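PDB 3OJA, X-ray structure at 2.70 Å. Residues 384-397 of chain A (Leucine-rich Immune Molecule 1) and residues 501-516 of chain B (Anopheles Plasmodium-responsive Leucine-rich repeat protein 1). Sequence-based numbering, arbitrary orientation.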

ATOM      1  N   ALA A 384       2.948  28.832  -0.122  1.00 25.71           N
ATOM      2  CA  ALA A 384       1.597  29.279  -0.368  1.00 31.95           C
ATOM      3  C   ALA A 384       0.729  28.163  -1.044  1.00 42.43           C
ATOM      4  O   ALA A 384      -0.460  28.006  -0.715  1.00 19.44           O
ATOM      5  CB  ALA A 384       1.605  30.567  -1.195  1.00 24.24           C
ATOM      6  N   GLU A 385       1.275  27.409  -1.992  1.00 15.96           N
ATOM      7  CA  GLU A 385       0.476  26.307  -2.509  1.00 23.98           C
ATOM      8  C   GLU A 385      -0.065  25.301  -1.391  1.00 32.47           C
ATOM      9  O   GLU A 385      -1.217  24.893  -1.401  1.00 25.51           O
ATOM     10  CB  GLU A 385       1.258  25.589  -3.585  1.00 15.26           C
ATOM     11  CG  GLU A 385       1.398  26.395  -4.772  1.00 22.35           C
ATOM     12  CD  GLU A 385       2.422  25.840  -5.694  1.00 41.74           C
ATOM     13  OE1 GLU A 385       3.013  24.790  -5.329  1.00 43.21           O
ATOM     14  OE2 GLU A 385       2.648  26.461  -6.773  1.00 49.90           O
ATOM     15  N   LEU A 386       0.779  24.927  -0.438  1.00 22.27           N
ATOM     16  CA  LEU A 386       0.364  24.081   0.640  1.00 30.62           C
ATOM     17  C   LEU A 386      -0.716  24.741   1.465  1.00 29.06           C
ATOM     18  O   LEU A 386      -1.751  24.126   1.657  1.00 37.47           O
ATOM     19  CB  LEU A 386       1.546  23.694   1.541  1.00 33.94           C
ATOM     20  CG  LEU A 386       2.557  22.778   0.845  1.00 41.62           C
ATOM     21  CD1 LEU A 386       3.714  22.464   1.778  1.00 40.00           C
ATOM     22  CD2 LEU A 386       1.890  21.506   0.365  1.00 36.40           C
ATOM     23  N   ASP A 387      -0.478  25.947   1.973  1.00 28.83           N
ATOM     24  CA  ASP A 387      -1.470  26.704   2.721  1.00 20.94           C
ATOM     25  C   ASP A 387      -2.782  26.758   1.929  1.00 23.41           C
ATOM     26  O   ASP A 387      -3.845  26.582   2.497  1.00 24.34           O
ATOM     27  CB  ASP A 387      -0.966  28.127   3.077  1.00 25.53           C
ATOM     28  CG  ASP A 387       0.077  28.130   4.243  1.00 33.99           C
ATOM     29  OD1 ASP A 387       0.176  27.121   4.933  1.00 33.90           O
ATOM     30  OD2 ASP A 387       0.825  29.118   4.480  1.00 33.47           O
ATOM     31  N   GLY A 388      -2.730  26.956   0.624  1.00 18.01           N
ATOM     32  CA  GLY A 388      -3.942  27.038  -0.153  1.00 11.72           C
ATOM     33  C   GLY A 388      -4.669  25.714  -0.091  1.00 31.46           C
ATOM     34  O   GLY A 388      -5.887  25.637   0.213  1.00 24.50           O
ATOM     35  N   THR A 389      -3.930  24.643  -0.367  1.00 21.58           N
ATOM     36  CA  THR A 389      -4.528  23.315  -0.339  1.00 30.88           C
ATOM     37  C   THR A 389      -5.174  22.937   1.033  1.00 28.59           C
ATOM     38  O   THR A 389      -6.284  22.426   1.060  1.00 22.51           O
ATOM     39  CB  THR A 389      -3.530  22.279  -0.746  1.00 20.52           C
ATOM     40  OG1 THR A 389      -3.092  22.577  -2.055  1.00 25.70           O
ATOM     41  CG2 THR A 389      -4.157  20.922  -0.744  1.00 21.10           C
ATOM     42  N   LEU A 390      -4.484  23.223   2.136  1.00 17.62           N
ATOM     43  CA  LEU A 390      -5.007  23.036   3.486  1.00 22.76           C
ATOM     44  C   LEU A 390      -6.250  23.870   3.825  1.00 28.68           C
ATOM     45  O   LEU A 390      -7.087  23.438   4.630  1.00 23.08           O
ATOM     46  CB  LEU A 390      -3.902  23.284   4.519  1.00 17.10           C
ATOM     47  CG  LEU A 390      -2.806  22.228   4.405  1.00 24.18           C
ATOM     48  CD1 LEU A 390      -1.660  22.579   5.222  1.00 15.24           C
ATOM     49  CD2 LEU A 390      -3.346  20.875   4.791  1.00 15.05           C
ATOM     50  N   GLN A 391      -6.379  25.047   3.201  1.00 29.46           N
ATOM     51  CA  GLN A 391      -7.552  25.889   3.355  1.00 14.58           C
ATOM     52  C   GLN A 391      -8.749  25.386   2.503  1.00 34.65           C
ATOM     53  O   GLN A 391      -9.911  25.527   2.933  1.00 31.59           O
ATOM     54  CB  GLN A 391      -7.195  27.301   2.993  1.00 18.14           C
ATOM     55  CG  GLN A 391      -8.355  28.221   3.045  1.00 30.42           C
ATOM     56  CD  GLN A 391      -8.819  28.465   4.446  1.00 35.23           C
ATOM     57  OE1 GLN A 391      -8.003  28.497   5.368  1.00 31.18           O
ATOM     58  NE2 GLN A 391     -10.151  28.628   4.631  1.00 32.13           N
ATOM     59  N   GLN A 392      -8.495  24.835   1.313  1.00 18.65           N
ATOM     60  CA  GLN A 392      -9.520  24.140   0.605  1.00 22.52           C
ATOM     61  C   GLN A 392      -9.964  22.903   1.462  1.00 41.66           C
ATOM     62  O   GLN A 392     -11.180  22.585   1.596  1.00 24.48           O
ATOM     63  CB  GLN A 392      -9.027  23.710  -0.788  1.00 22.48           C
ATOM     64  CG  GLN A 392      -8.987  24.854  -1.790  1.00 30.70           C
ATOM     65  CD  GLN A 392      -8.248  24.558  -3.128  1.00 32.31           C
ATOM     66  OE1 GLN A 392      -7.178  23.924  -3.178  1.00 33.51           O
ATOM     67  NE2 GLN A 392      -8.817  25.067  -4.213  1.00 32.59           N
ATOM     68  N   ALA A 393      -9.000  22.224   2.076  1.00 22.64           N
ATOM     69  CA  ALA A 393      -9.329  21.020   2.817  1.00 22.02           C
ATOM     70  C   ALA A 393     -10.186  21.341   4.058  1.00 22.33           C
ATOM     71  O   ALA A 393     -11.220  20.764   4.225  1.00 36.78           O
ATOM     72  CB  ALA A 393      -8.076  20.224   3.171  1.00 15.29           C
ATOM     73  N   VAL A 394      -9.825  22.274   4.917  1.00 24.23           N
ATOM     74  CA  VAL A 394     -10.672  22.478   6.092  1.00 36.54           C
ATOM     75  C   VAL A 394     -12.107  23.012   5.762  1.00 36.86           C
ATOM     76  O   VAL A 394     -12.932  23.226   6.665  1.00 24.50           O
ATOM     77  CB  VAL A 394     -10.012  23.383   7.151  1.00 18.62           C
ATOM     78  CG1 VAL A 394      -8.671  22.839   7.495  1.00 18.10           C
ATOM     79  CG2 VAL A 394      -9.888  24.795   6.636  1.00 18.77           C
ATOM     80  N   GLY A 395     -12.382  23.230   4.479  1.00 26.72           N
ATOM     81  CA  GLY A 395     -13.618  23.863   4.071  1.00 24.40           C
ATOM     82  C   GLY A 395     -14.546  22.777   3.634  1.00 33.96           C
ATOM     83  O   GLY A 395     -15.717  23.018   3.356  1.00 36.62           O
ATOM     84  N   GLN A 396     -14.022  21.556   3.616  1.00 29.74           N
ATOM     85  CA  GLN A 396     -14.794  20.416   3.133  1.00 30.18           C
ATOM     86  C   GLN A 396     -15.205  19.390   4.217  1.00 31.48           C
ATOM     87  O   GLN A 396     -15.770  18.373   3.892  1.00 27.57           O
ATOM     88  CB  GLN A 396     -14.013  19.740   2.027  1.00 19.70           C
ATOM     89  CG  GLN A 396     -14.039  20.485   0.704  1.00 19.39           C
ATOM     90  CD  GLN A 396     -13.077  19.843  -0.305  1.00 29.71           C
ATOM     91  OE1 GLN A 396     -11.958  19.494   0.059  1.00 48.85           O
ATOM     92  NE2 GLN A 396     -13.507  19.647  -1.543  1.00 33.88           N
ATOM     93  N   ILE A 397     -14.915  19.661   5.484  1.00 18.90           N
ATOM     94  CA  ILE A 397     -15.153  18.725   6.576  1.00 23.29           C
ATOM     95  C   ILE A 397     -15.446  19.604   7.778  1.00 37.72           C
ATOM     96  O   ILE A 397     -15.582  20.790   7.603  1.00 46.63           O
ATOM     97  CB  ILE A 397     -13.916  17.905   6.960  1.00 22.56           C
ATOM     98  CG1 ILE A 397     -12.720  18.823   7.100  1.00 29.77           C
ATOM     99  CG2 ILE A 397     -13.577  16.855   5.920  1.00 34.84           C
ATOM    100  CD1 ILE A 397     -11.477  18.089   7.362  1.00 30.48           C
TER
ATOM    101  N   ALA B 501       6.165  15.296  -8.548  1.00 75.88           N
ATOM    102  CA  ALA B 501       5.083  16.244  -8.266  1.00 76.26           C
ATOM    103  C   ALA B 501       5.417  17.250  -7.130  1.00 67.79           C
ATOM    104  O   ALA B 501       6.114  16.901  -6.150  1.00 51.34           O
ATOM    105  CB  ALA B 501       3.790  15.457  -7.969  1.00 52.33           C
ATOM    106  N   ARG B 502       4.916  18.484  -7.272  1.00 51.02           N
ATOM    107  CA  ARG B 502       5.094  19.520  -6.234  1.00 62.49           C
ATOM    108  C   ARG B 502       4.347  19.108  -4.938  1.00 53.51           C
ATOM    109  O   ARG B 502       3.355  18.407  -4.988  1.00 48.93           O
ATOM    110  CB  ARG B 502       4.589  20.869  -6.742  1.00 34.79           C
ATOM    111  CG  ARG B 502       3.105  20.736  -7.074  1.00 77.10           C
ATOM    112  CD  ARG B 502       2.484  21.820  -8.005  1.00 78.77           C
ATOM    113  NE  ARG B 502       1.154  22.253  -7.536  1.00 66.21           N
ATOM    114  CZ  ARG B 502       0.360  23.112  -8.179  1.00 72.77           C
ATOM    115  NH1 ARG B 502       0.736  23.622  -9.357  1.00 59.59           N
ATOM    116  NH2 ARG B 502      -0.814  23.462  -7.640  1.00 61.58           N
ATOM    117  N   SER B 503       4.827  19.530  -3.777  1.00 46.46           N
ATOM    118  CA  SER B 503       4.265  19.062  -2.532  1.00 26.91           C
ATOM    119  C   SER B 503       2.745  19.192  -2.384  1.00 49.99           C
ATOM    120  O   SER B 503       2.119  18.335  -1.787  1.00 52.47           O
ATOM    121  CB  SER B 503       4.926  19.782  -1.383  1.00 51.87           C
ATOM    122  OG  SER B 503       6.314  19.479  -1.343  1.00 56.54           O
ATOM    123  N   SER B 504       2.119  20.250  -2.887  1.00 56.49           N
ATOM    124  CA  SER B 504       0.684  20.359  -2.665  1.00 43.98           C
ATOM    125  C   SER B 504      -0.072  19.284  -3.484  1.00 44.29           C
ATOM    126  O   SER B 504      -1.262  19.055  -3.299  1.00 47.09           O
ATOM    127  CB  SER B 504       0.182  21.793  -2.914  1.00 36.96           C
ATOM    128  OG  SER B 504       0.083  22.109  -4.296  1.00 53.85           O
ATOM    129  N   ASP B 505       0.625  18.606  -4.373  1.00 41.11           N
ATOM    130  CA  ASP B 505      -0.001  17.586  -5.169  1.00 40.34           C
ATOM    131  C   ASP B 505      -0.057  16.261  -4.401  1.00 51.58           C
ATOM    132  O   ASP B 505      -1.029  15.488  -4.512  1.00 35.14           O
ATOM    133  CB  ASP B 505       0.737  17.444  -6.484  1.00 29.59           C
ATOM    134  CG  ASP B 505       0.355  18.521  -7.467  1.00 56.06           C
ATOM    135  OD1 ASP B 505      -0.775  19.061  -7.380  1.00 50.13           O
ATOM    136  OD2 ASP B 505       1.180  18.826  -8.335  1.00 67.71           O
ATOM    137  N   ASN B 506       0.973  16.014  -3.601  1.00 38.81           N
ATOM    138  CA  ASN B 506       0.975  14.832  -2.762  1.00 43.35           C
ATOM    139  C   ASN B 506      -0.024  15.018  -1.677  1.00 35.42           C
ATOM    140  O   ASN B 506      -0.653  14.060  -1.280  1.00 47.10           O
ATOM    141  CB  ASN B 506       2.329  14.575  -2.112  1.00 51.07           C
ATOM    142  CG  ASN B 506       3.409  14.189  -3.115  1.00 53.92           C
ATOM    143  OD1 ASN B 506       3.133  13.829  -4.270  1.00 43.41           O
ATOM    144  ND2 ASN B 506       4.652  14.272  -2.666  1.00 33.70           N
ATOM    145  N   LEU B 507      -0.173  16.246  -1.185  1.00 35.13           N
ATOM    146  CA  LEU B 507      -1.097  16.527  -0.103  1.00 24.19           C
ATOM    147  C   LEU B 507      -2.520  16.354  -0.611  1.00 44.34           C
ATOM    148  O   LEU B 507      -3.413  15.911   0.130  1.00 35.11           O
ATOM    149  CB  LEU B 507      -0.922  17.943   0.386  1.00 30.36           C
ATOM    150  CG  LEU B 507      -1.588  18.286   1.710  1.00 28.86           C
ATOM    151  CD1 LEU B 507      -1.118  17.424   2.910  1.00 21.41           C
ATOM    152  CD2 LEU B 507      -1.274  19.725   1.977  1.00 30.40           C
ATOM    153  N   ASN B 508      -2.729  16.716  -1.883  1.00 44.14           N
ATOM    154  CA  ASN B 508      -4.002  16.500  -2.535  1.00 32.02           C
ATOM    155  C   ASN B 508      -4.199  15.039  -2.813  1.00 34.95           C
ATOM    156  O   ASN B 508      -5.332  14.618  -3.013  1.00 38.34           O
ATOM    157  CB  ASN B 508      -4.151  17.317  -3.824  1.00 23.61           C
ATOM    158  CG  ASN B 508      -4.848  18.684  -3.590  1.00 42.68           C
ATOM    159  OD1 ASN B 508      -5.737  18.821  -2.727  1.00 31.28           O
ATOM    160  ND2 ASN B 508      -4.443  19.695  -4.365  1.00 28.78           N
ATOM    161  N   LYS B 509      -3.138  14.250  -2.872  1.00 27.12           N
ATOM    162  CA  LYS B 509      -3.339  12.855  -3.232  1.00 28.85           C
ATOM    163  C   LYS B 509      -4.020  12.218  -2.020  1.00 41.87           C
ATOM    164  O   LYS B 509      -4.961  11.453  -2.168  1.00 34.02           O
ATOM    165  CB  LYS B 509      -2.016  12.138  -3.548  1.00 35.93           C
ATOM    166  CG  LYS B 509      -1.988  11.416  -4.882  1.00 45.57           C
ATOM    167  CD  LYS B 509      -0.561  11.019  -5.340  1.00 48.91           C
ATOM    168  CE  LYS B 509       0.363  12.240  -5.652  1.00 67.07           C
ATOM    169  NZ  LYS B 509       1.815  11.871  -5.888  1.00 57.23           N
ATOM    170  N   VAL B 510      -3.548  12.561  -0.820  1.00 30.18           N
ATOM    171  CA  VAL B 510      -4.134  12.075   0.395  1.00 17.42           C
ATOM    172  C   VAL B 510      -5.571  12.568   0.494  1.00 32.77           C
ATOM    173  O   VAL B 510      -6.478  11.752   0.724  1.00 35.42           O
ATOM    174  CB  VAL B 510      -3.329  12.573   1.604  1.00 25.19           C
ATOM    175  CG1 VAL B 510      -3.998  12.248   2.940  1.00  9.07           C
ATOM    176  CG2 VAL B 510      -1.911  12.052   1.515  1.00 20.58           C
ATOM    177  N   PHE B 511      -5.824  13.871   0.332  1.00 22.80           N
ATOM    178  CA  PHE B 511      -7.186  14.350   0.509  1.00 22.37           C
ATOM    179  C   PHE B 511      -8.151  13.740  -0.539  1.00 29.75           C
ATOM    180  O   PHE B 511      -9.287  13.384  -0.236  1.00 24.24           O
ATOM    181  CB  PHE B 511      -7.281  15.873   0.527  1.00 21.01           C
ATOM    182  CG  PHE B 511      -6.502  16.496   1.607  1.00 18.32           C
ATOM    183  CD1 PHE B 511      -6.255  15.825   2.767  1.00 19.27           C
ATOM    184  CD2 PHE B 511      -5.999  17.745   1.475  1.00 18.34           C
ATOM    185  CE1 PHE B 511      -5.532  16.375   3.748  1.00 11.84           C
ATOM    186  CE2 PHE B 511      -5.279  18.296   2.478  1.00 17.21           C
ATOM    187  CZ  PHE B 511      -5.047  17.594   3.613  1.00 16.96           C
ATOM    188  N   THR B 512      -7.695  13.586  -1.761  1.00 23.27           N
ATOM    189  CA  THR B 512      -8.582  13.097  -2.793  1.00 26.35           C
ATOM    190  C   THR B 512      -8.911  11.673  -2.421  1.00 30.99           C
ATOM    191  O   THR B 512     -10.070  11.256  -2.503  1.00 28.28           O
ATOM    192  CB  THR B 512      -7.933  13.222  -4.222  1.00 33.95           C
ATOM    193  OG1 THR B 512      -8.077  14.575  -4.676  1.00 28.74           O
ATOM    194  CG2 THR B 512      -8.546  12.261  -5.233  1.00 16.82           C
ATOM    195  N   HIS B 513      -7.893  10.922  -2.001  1.00 26.87           N
ATOM    196  CA  HIS B 513      -8.128   9.540  -1.533  1.00 37.95           C
ATOM    197  C   HIS B 513      -9.192   9.488  -0.390  1.00 35.41           C
ATOM    198  O   HIS B 513     -10.146   8.726  -0.491  1.00 22.71           O
ATOM    199  CB  HIS B 513      -6.853   8.839  -1.058  1.00 21.60           C
ATOM    200  CG  HIS B 513      -7.123   7.494  -0.455  1.00 37.82           C
ATOM    201  ND1 HIS B 513      -7.635   6.441  -1.190  1.00 34.40           N
ATOM    202  CD2 HIS B 513      -6.991   7.035   0.811  1.00 27.22           C
ATOM    203  CE1 HIS B 513      -7.782   5.394  -0.402  1.00 29.35           C
ATOM    204  NE2 HIS B 513      -7.399   5.726   0.816  1.00 21.28           N
ATOM    205  N   LEU B 514      -9.017  10.290   0.668  1.00 26.79           N
ATOM    206  CA  LEU B 514      -9.950  10.260   1.777  1.00 21.06           C
ATOM    207  C   LEU B 514     -11.372  10.585   1.356  1.00 31.21           C
ATOM    208  O   LEU B 514     -12.284   9.898   1.832  1.00 28.89           O
ATOM    209  CB  LEU B 514      -9.513  11.177   2.881  1.00 10.80           C
ATOM    210  CG  LEU B 514      -8.184  10.636   3.348  1.00 27.09           C
ATOM    211  CD1 LEU B 514      -7.544  11.612   4.295  1.00 22.30           C
ATOM    212  CD2 LEU B 514      -8.302   9.195   3.994  1.00 19.31           C
ATOM    213  N   LYS B 515     -11.552  11.581   0.465  1.00 20.92           N
ATOM    214  CA  LYS B 515     -12.853  12.067   0.054  1.00 13.54           C
ATOM    215  C   LYS B 515     -13.601  11.047  -0.803  1.00 27.97           C
ATOM    216  O   LYS B 515     -14.816  10.846  -0.656  1.00 21.22           O
ATOM    217  CB  LYS B 515     -12.686  13.342  -0.726  1.00 16.89           C
ATOM    218  CG  LYS B 515     -12.648  14.570   0.168  1.00 21.69           C
ATOM    219  CD  LYS B 515     -12.569  15.901  -0.598  1.00 24.18           C
ATOM    220  CE  LYS B 515     -11.345  16.024  -1.533  1.00 30.55           C
ATOM    221  NZ  LYS B 515     -11.095  17.420  -1.965  1.00 32.27           N
ATOM    222  N   GLU B 516     -12.856  10.398  -1.695  1.00 18.58           N
ATOM    223  CA  GLU B 516     -13.380   9.311  -2.478  1.00 26.44           C
ATOM    224  C   GLU B 516     -13.795   8.201  -1.553  1.00 28.84           C
ATOM    225  O   GLU B 516     -14.872   7.649  -1.733  1.00 30.21           O
ATOM    226  CB  GLU B 516     -12.375   8.804  -3.524  1.00 21.44           C
ATOM    227  CG  GLU B 516     -12.073   9.890  -4.526  1.00 28.24           C
ATOM    228  CD  GLU B 516     -11.383   9.452  -5.827  1.00 53.25           C
ATOM    229  OE1 GLU B 516     -10.565   8.466  -5.856  1.00 35.07           O
ATOM    230  OE2 GLU B 516     -11.666  10.172  -6.832  1.00 47.44           O
TER
HETATM  231  O   HOH W   1       3.778  22.744  -3.450  1.00 46.78           O
HETATM  232  O   HOH W   2      -7.601  20.324  -0.436  1.00 32.35           O
HETATM  233  O   HOH W   3     -13.218  18.041  -3.801  1.00 37.31           O

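How do the two backbones lie against each other? The helix of chain A, residues 384-393, and the chain B helix that runs on through Glu B516 point in nearly the same direction, 20° apart, with axes approaching to 9.0 Å. They draw apart along their length: the CA atoms of Leu A386 and Ser B504 are 5.0 Å apart, those of Ala A393 and Phe B511 7.4 Å.

What holds Thr A389 at the centre of the contact? Its side chain is a knob in a hole made by Ser B504, Leu B507, Asn B508 and Phe B511. With chi1 at -60° (m), Thr A389 OG1 donates a hydrogen bond to its own helix, to Glu A385 O at 3.1 Å, so the hydroxyl is satisfied even though it is buried. In the same rotamer Thr A389 CG2 lies 3.3 Å from Asn B508 OD1, and Thr A389 CG2 is 4.1 Å from Leu B507 CD2. A water donates to both Thr A389 O (2.9 Å) and, weakly, Asn B508 OD1 (3.3 Å).

How do the chain A leucines reach the interface when their CA-to-CB bonds point sideways? Leu A386 and Leu A390 both take the m,t rotamer common in helices, and in each the end of the side chain comes nearer to chain B, with CD2 making the contact. Leu A386 CD2 lies 3.5 Å from Ser B504 CA and 3.7 Å from Ser B504 CB. Leu B507, in the t,p rotamer, offers its CD2 to both leucines, 4.0 Å from Leu A386 CD2 and 3.7 Å from Leu A390 CD2. Phe B511 (chi1 m) continues this apolar seam: its ring edge meets Leu A390 CD2, 3.9 Å from Phe B511 CZ, while Phe B511 CE2 packs 3.5 Å from Ala A393 CB.

What do the polar side chains add at the two ends? Glu A385, m,t, extends far enough for OE1 to lie over one face of the Arg B502 guanidinium, 3.8 Å from Arg B502 NE: a long salt bridge of charges alone, with no N-H directed at the oxygen. A water donates to Glu A385 OE1 (2.9 Å) and accepts from Ser B504 N (3.0 Å), linking the carboxylate to the chain B backbone. Past the chain A helix, a type I turn from Ala A393 to Gln A396 carries Gln A396 alongside Lys B515. Both side chains reach across, and Lys B515 NZ donates to Gln A396 OE1 at 3.0 Å. Gln A396 NE2 and Lys B515 NZ both donate to one water (2.8 and 2.9 Å to its oxygen).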